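PDB 4PUI: SufE-like protein, chloroplastic from Arabidopsis thaliana, which activates the cysteine desulfurase NFS2 in chloroplasts to supply sulfur for iron-sulfur cluster assembly, and carries at its C-terminal end the BolA domain described here. Local coordinates for residues E26-Q31 with H49-I54; D19-E24 with R53-A58. One frame throughout, in Å; residues are numbered along the deposited sequence.

Contact 1 (E26-Q31 with H49-I54); sequences EDVSYQ and HFNLRI
The hydroxyl of Ser29 is held by three hydrogen bonds: OG accepts the backbone N-H of His49 in a nearly straight bond (OG to N 3.1 Å), takes a second from the N-H of Thr48, and donates to the carboxylate of Asp27. That last bond is short, 2.6 Å from Ser29 OG to Asp27 OD1, and meets the syn side of the carboxylate close to its plane. OD1 also receives the backbone N of Ser29, closing an Asx turn where strand 22-27 ends. Asp27 CB lies 3.6 Å from Phe50 CE2; CG, anti to the backbone N (chi1 -172°), carries the carboxylate obliquely over the ring, OD1 over one face and the planes 33° apart. An alanine in place of Asp27 would keep the CB contact but would probably leave the Ser29 hydroxyl proton and backbone N without their shared acceptor, and the Asx turn unclosed.

Ahead of the turn in the chain, antiparallel pairing runs through Asn51 N to Glu26 O and its reciprocal bond, while Val28 N reaches His49 O at 2.8 Å. On the face carrying Glu26 and Asn51, the two side chains run side by side. Asn51 ND2 gives a hydrogen to Glu26 OE1 at 3.1 Å, approaching from 50° above the carboxylate plane, and a water links the same nitrogen to Gln31 OE1. Val28 crosses the amide, CG1 standing 3.4 Å from Asn51 ND2, and its CG2 packs on His49 CB.

Phe50 faces inward, against Arg6 and Ile10 of helix 5-18 and Leu86 of strand 85-91; His49 stacks on His32, and Asn51 touches Ser87 on the central strand's other neighbour.

Contact 2 (D19-E24 with R53-A58); sequences DPVELE and RIVSDA
Residues 53-55 run antiparallel to residues 22-24, the axes of the two short segments 168° apart and 4.8 Å from each other at closest approach, and the pairing opens with a classic beta bulge in which Val21 and Glu22 both face Val55. Val55 N makes a straight bond to Glu22 O, whereas the bond from Val21 N to Val55 O is weak. Arg53 and Glu24 exchange both of their backbone bonds. The sheet belongs to the BolA domain, an alpha/beta fold in which helix 5-18 is joined to this strand, the outermost on its side of the sheet, by the short turn through Asp19 and Pro20.

On the face bearing Glu22, Val55 and Arg53, the side chains of Glu22 and Arg53 lie alongside each other in a salt bridge. Arg53 is extended from CG to NE, and its guanidinium presents its edge to the carboxylate: NH1 lies 2.8 Å from Glu22 OE1, with the two planes nearly coplanar at 24°. Next to the bridge, Val55 CG2 touches Glu22 CB at 3.7 Å, and Val55 CG1 meets Val21 CG2 at 3.6 Å, so the bulge residue packs on the same valine.

The other face is apolar. Leu23 CD1 lies against Ile54 CG1, and both side chains lean on Leu14 of helix 5-18; Pro20 CB adds a contact to Ile54 CG2 at 3.9 Å. Ser56 OG accepts from Ala58 N in an ST turn and is also bonded to Leu18 O, tying the strand's exit to the helix end. A water spans the two charged groups, donating to Glu22 OE1 at 2.7 Å and accepting from Arg53 NH2.

Contacts 1 and 2 are successive lengths of one strand pairing, 22-27 against 49-55, with centres about 16 Å apart. They share Arg53 and Ile54, and meet where Leu52 CD2 comes to 4.2 Å from Glu24 O. The ends differ: in contact 1 the pairing closes with an Asx turn at the start of the connection to strand 49-55, part of which is not modelled, and in contact 2 with a bulge just after helix 5-18. On one face, Phe50, Leu52, Ile54 and Leu23 pack against that helix; the other carries the pairs Glu26-Asn51 and Glu22-Arg53, with Val55 among them. No ligand or metal takes part in either contact.

Contact 1 (E26-Q31 with H49-I54)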
loop_
_atom_site.group_PDB
_atom_site.type_symbol
_atom_site.label_atom_id
_atom_site.label_comp_id
_atom_site.label_asym_id
_atom_site.label_seq_id
_atom_site.Cartn_x
_atom_site.Cartn_y
_atom_site.Cartn_z
ATOM N N GLU A 26 -2.835 -3.398 -6.020
ATOM C CA GLU A 26 -3.713 -3.430 -7.180
ATOM C C GLU A 26 -3.902 -2.021 -7.714
ATOM O O GLU A 26 -4.357 -1.137 -6.989
ATOM C CB GLU A 26 -5.066 -4.028 -6.791
ATOM C CG GLU A 26 -6.033 -4.196 -7.949
ATOM C CD GLU A 26 -7.445 -4.501 -7.485
ATOM O OE1 GLU A 26 -7.759 -4.248 -6.301
ATOM O OE2 GLU A 26 -8.239 -4.987 -8.311
ATOM N N ASP A 27 -3.543 -1.814 -8.975
ATOM C CA ASP A 27 -3.721 -0.523 -9.627
ATOM C C ASP A 27 -5.182 -0.389 -10.049
ATOM O O ASP A 27 -5.654 -1.123 -10.913
ATOM C CB ASP A 27 -2.775 -0.427 -10.836
ATOM C CG ASP A 27 -2.741 0.954 -11.465
ATOM O OD1 ASP A 27 -3.674 1.748 -11.239
ATOM O OD2 ASP A 27 -1.777 1.239 -12.212
ATOM N N VAL A 28 -5.902 0.541 -9.431
ATOM C CA VAL A 28 -7.289 0.787 -9.808
ATOM C C VAL A 28 -7.502 2.191 -10.379
ATOM O O VAL A 28 -8.594 2.756 -10.307
ATOM C CB VAL A 28 -8.253 0.503 -8.636
ATOM C CG1 VAL A 28 -8.262 -0.996 -8.307
ATOM C CG2 VAL A 28 -7.881 1.329 -7.411
ATOM N N SER A 29 -6.450 2.751 -10.968
ATOM C CA SER A 29 -6.537 4.077 -11.567
ATOM C C SER A 29 -7.633 4.179 -12.619
ATOM O O SER A 29 -8.239 5.236 -12.789
ATOM C CB SER A 29 -5.195 4.469 -12.188
ATOM O OG SER A 29 -4.166 4.333 -11.238
ATOM N N TYR A 30 -7.882 3.079 -13.322
ATOM C CA TYR A 30 -8.927 3.039 -14.342
ATOM C C TYR A 30 -10.318 3.423 -13.797
ATOM O O TYR A 30 -11.177 3.873 -14.549
ATOM C CB TYR A 30 -8.969 1.654 -15.005
ATOM C CG TYR A 30 -9.419 0.531 -14.083
ATOM C CD1 TYR A 30 -10.772 0.218 -13.942
ATOM C CD2 TYR A 30 -8.495 -0.225 -13.368
ATOM C CE1 TYR A 30 -11.190 -0.803 -13.111
ATOM C CE2 TYR A 30 -8.908 -1.253 -12.532
ATOM C CZ TYR A 30 -10.255 -1.534 -12.410
ATOM O OH TYR A 30 -10.670 -2.549 -11.581
ATOM N N GLN A 31 -10.523 3.244 -12.492
ATOM C CA GLN A 31 -11.806 3.540 -11.850
ATOM C C GLN A 31 -12.024 5.037 -11.638
ATOM O O GLN A 31 -13.131 5.473 -11.310
ATOM C CB GLN A 31 -11.910 2.813 -10.504
ATOM C CG GLN A 31 -12.034 1.310 -10.627
ATOM C CD GLN A 31 -11.868 0.584 -9.303
ATOM O OE1 GLN A 31 -11.901 1.195 -8.234
ATOM N NE2 GLN A 31 -11.675 -0.730 -9.371
ATOM N N HIS A 49 -4.239 5.604 -8.378
ATOM C CA HIS A 49 -5.031 4.945 -7.348
ATOM C C HIS A 49 -4.668 3.474 -7.213
ATOM O O HIS A 49 -4.658 2.743 -8.201
ATOM C CB HIS A 49 -6.520 5.058 -7.678
ATOM C CG HIS A 49 -7.045 6.458 -7.622
ATOM N ND1 HIS A 49 -6.760 7.398 -8.587
ATOM C CD2 HIS A 49 -7.833 7.081 -6.712
ATOM C CE1 HIS A 49 -7.349 8.538 -8.276
ATOM N NE2 HIS A 49 -8.003 8.374 -7.141
ATOM N N PHE A 50 -4.375 3.045 -5.989
ATOM C CA PHE A 50 -4.096 1.640 -5.724
ATOM C C PHE A 50 -4.903 1.140 -4.540
ATOM O O PHE A 50 -5.202 1.900 -3.621
ATOM C CB PHE A 50 -2.616 1.413 -5.420
ATOM C CG PHE A 50 -1.709 1.650 -6.594
ATOM C CD1 PHE A 50 -1.305 2.930 -6.934
ATOM C CD2 PHE A 50 -1.259 0.577 -7.358
ATOM C CE1 PHE A 50 -0.468 3.143 -8.033
ATOM C CE2 PHE A 50 -0.420 0.774 -8.443
ATOM C CZ PHE A 50 -0.021 2.067 -8.783
ATOM N N ASN A 51 -5.259 -0.140 -4.587
ATOM C CA ASN A 51 -5.751 -0.848 -3.415
ATOM C C ASN A 51 -4.604 -1.673 -2.868
ATOM O O ASN A 51 -3.947 -2.391 -3.620
ATOM C CB ASN A 51 -6.918 -1.789 -3.763
ATOM C CG ASN A 51 -8.162 -1.048 -4.243
ATOM O OD1 ASN A 51 -8.410 0.088 -3.844
ATOM N ND2 ASN A 51 -8.951 -1.697 -5.096
ATOM N N LEU A 52 -4.364 -1.574 -1.562
ATOM C CA LEU A 52 -3.321 -2.361 -0.904
ATOM C C LEU A 52 -3.938 -3.308 0.130
ATOM O O LEU A 52 -4.770 -2.891 0.933
ATOM C CB LEU A 52 -2.363 -1.442 -0.170
ATOM C CG LEU A 52 -1.690 -0.333 -0.970
ATOM C CD1 LEU A 52 -0.758 0.487 -0.083
ATOM C CD2 LEU A 52 -0.919 -0.921 -2.137
ATOM N N ARG A 53 -3.527 -4.575 0.108
ATOM C CA ARG A 53 -3.863 -5.489 1.192
ATOM C C ARG A 53 -2.557 -6.030 1.741
ATOM O O ARG A 53 -1.785 -6.657 1.015
ATOM C CB ARG A 53 -4.755 -6.638 0.721
ATOM C CG ARG A 53 -5.167 -7.591 1.861
ATOM C CD ARG A 53 -5.944 -8.776 1.322
ATOM N NE ARG A 53 -6.425 -9.688 2.359
ATOM C CZ ARG A 53 -5.718 -10.704 2.836
ATOM N NH1 ARG A 53 -4.492 -10.911 2.393
ATOM N NH2 ARG A 53 -6.235 -11.514 3.761
ATOM N N ILE A 54 -2.294 -5.748 3.013
ATOM C CA ILE A 54 -1.015 -6.098 3.622
ATOM C C ILE A 54 -1.243 -6.878 4.892
ATOM O O ILE A 54 -1.923 -6.399 5.790
ATOM C CB ILE A 54 -0.226 -4.833 3.995
ATOM C CG1 ILE A 54 -0.286 -3.835 2.843
ATOM C CG2 ILE A 54 1.240 -5.172 4.403
ATOM C CD1 ILE A 54 0.240 -2.449 3.203
HETATM O O HOH W 1 -11.494 -0.452 -6.075
#

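Contact 2 (D19-E24 with R53-A58)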
loop_
_atom_site.group_PDB
_atom_site.type_symbol
_atom_site.label_atom_id
_atom_site.label_comp_id
_atom_site.label_asym_id
_atom_site.label_seq_id
_atom_site.Cartn_x
_atom_site.Cartn_y
_atom_site.Cartn_z
ATOM N N ASP A 19 8.129 -6.729 5.397
ATOM C CA ASP A 19 8.274 -8.175 5.170
ATOM C C ASP A 19 6.928 -8.920 5.268
ATOM O O ASP A 19 6.795 -9.859 6.047
ATOM C CB ASP A 19 9.283 -8.768 6.164
ATOM C CG ASP A 19 9.719 -10.189 5.803
ATOM O OD1 ASP A 19 9.486 -10.629 4.655
ATOM O OD2 ASP A 19 10.322 -10.858 6.670
ATOM N N PRO A 20 5.924 -8.489 4.486
ATOM C CA PRO A 20 4.572 -9.016 4.709
ATOM C C PRO A 20 4.460 -10.481 4.311
ATOM O O PRO A 20 5.076 -10.915 3.332
ATOM C CB PRO A 20 3.702 -8.147 3.792
ATOM C CG PRO A 20 4.631 -7.723 2.694
ATOM C CD PRO A 20 5.986 -7.572 3.329
ATOM N N VAL A 21 3.700 -11.250 5.079
ATOM C CA VAL A 21 3.414 -12.619 4.667
ATOM C C VAL A 21 2.491 -12.666 3.452
ATOM O O VAL A 21 2.580 -13.581 2.628
ATOM C CB VAL A 21 2.843 -13.473 5.815
ATOM C CG1 VAL A 21 3.909 -13.699 6.870
ATOM C CG2 VAL A 21 1.624 -12.831 6.418
ATOM N N GLU A 22 1.606 -11.676 3.348
ATOM C CA GLU A 22 0.716 -11.550 2.209
ATOM C C GLU A 22 0.739 -10.089 1.779
ATOM O O GLU A 22 0.658 -9.198 2.617
ATOM C CB GLU A 22 -0.702 -11.976 2.599
ATOM C CG GLU A 22 -0.723 -13.402 3.127
ATOM C CD GLU A 22 -2.105 -13.947 3.444
ATOM O OE1 GLU A 22 -3.127 -13.281 3.169
ATOM O OE2 GLU A 22 -2.156 -15.078 3.967
ATOM N N LEU A 23 0.869 -9.857 0.479
ATOM C CA LEU A 23 0.870 -8.497 -0.050
ATOM C C LEU A 23 0.192 -8.436 -1.410
ATOM O O LEU A 23 0.539 -9.191 -2.329
ATOM C CB LEU A 23 2.301 -7.960 -0.166
ATOM C CG LEU A 23 2.454 -6.558 -0.780
ATOM C CD1 LEU A 23 1.772 -5.472 0.051
ATOM C CD2 LEU A 23 3.941 -6.246 -0.976
ATOM N N GLU A 24 -0.781 -7.538 -1.543
ATOM C CA GLU A 24 -1.398 -7.286 -2.835
ATOM C C GLU A 24 -1.393 -5.791 -3.116
ATOM O O GLU A 24 -1.788 -4.997 -2.273
ATOM C CB GLU A 24 -2.836 -7.800 -2.883
ATOM C CG GLU A 24 -3.524 -7.496 -4.217
ATOM C CD GLU A 24 -4.948 -8.022 -4.297
ATOM O OE1 GLU A 24 -5.435 -8.584 -3.297
ATOM O OE2 GLU A 24 -5.573 -7.874 -5.369
ATOM N N ARG A 53 -3.527 -4.575 0.108
ATOM C CA ARG A 53 -3.863 -5.489 1.192
ATOM C C ARG A 53 -2.557 -6.030 1.741
ATOM O O ARG A 53 -1.785 -6.657 1.015
ATOM C CB ARG A 53 -4.755 -6.638 0.721
ATOM C CG ARG A 53 -5.167 -7.591 1.861
ATOM C CD ARG A 53 -5.944 -8.776 1.322
ATOM N NE ARG A 53 -6.425 -9.688 2.359
ATOM C CZ ARG A 53 -5.718 -10.704 2.836
ATOM N NH1 ARG A 53 -4.492 -10.911 2.393
ATOM N NH2 ARG A 53 -6.235 -11.514 3.761
ATOM N N ILE A 54 -2.294 -5.748 3.013
ATOM C CA ILE A 54 -1.015 -6.098 3.622
ATOM C C ILE A 54 -1.243 -6.878 4.892
ATOM O O ILE A 54 -1.923 -6.399 5.790
ATOM C CB ILE A 54 -0.226 -4.833 3.995
ATOM C CG1 ILE A 54 -0.286 -3.835 2.843
ATOM C CG2 ILE A 54 1.240 -5.172 4.403
ATOM C CD1 ILE A 54 0.240 -2.449 3.203
ATOM N N VAL A 55 -0.647 -8.065 4.970
ATOM C CA VAL A 55 -0.641 -8.831 6.214
ATOM C C VAL A 55 0.792 -8.860 6.753
ATOM O O VAL A 55 1.686 -9.441 6.134
ATOM C CB VAL A 55 -1.172 -10.263 6.017
ATOM C CG1 VAL A 55 -1.261 -10.967 7.364
ATOM C CG2 VAL A 55 -2.547 -10.236 5.338
ATOM N N SER A 56 1.020 -8.189 7.881
ATOM C CA SER A 56 2.378 -8.061 8.423
ATOM C C SER A 56 2.368 -8.048 9.932
ATOM O O SER A 56 1.465 -7.457 10.534
ATOM C CB SER A 56 3.035 -6.760 7.945
ATOM O OG SER A 56 4.308 -6.536 8.548
ATOM N N ASP A 57 3.405 -8.663 10.515
ATOM C CA ASP A 57 3.722 -8.583 11.941
ATOM C C ASP A 57 3.793 -7.148 12.446
ATOM O O ASP A 57 3.515 -6.874 13.618
ATOM C CB ASP A 57 5.124 -9.146 12.184
ATOM C CG ASP A 57 5.183 -10.629 12.110
ATOM O OD1 ASP A 57 4.123 -11.261 11.943
ATOM O OD2 ASP A 57 6.308 -11.162 12.236
ATOM N N ALA A 58 4.231 -6.248 11.570
ATOM C CA ALA A 58 4.558 -4.881 11.960
ATOM C C ALA A 58 3.348 -4.102 12.460
ATOM O O ALA A 58 3.499 -3.076 13.108
ATOM C CB ALA A 58 5.239 -4.146 10.801
HETATM O O HOH W 2 5.051 -10.248 8.519
HETATM O O HOH W 3 -5.515 -14.360 3.771
#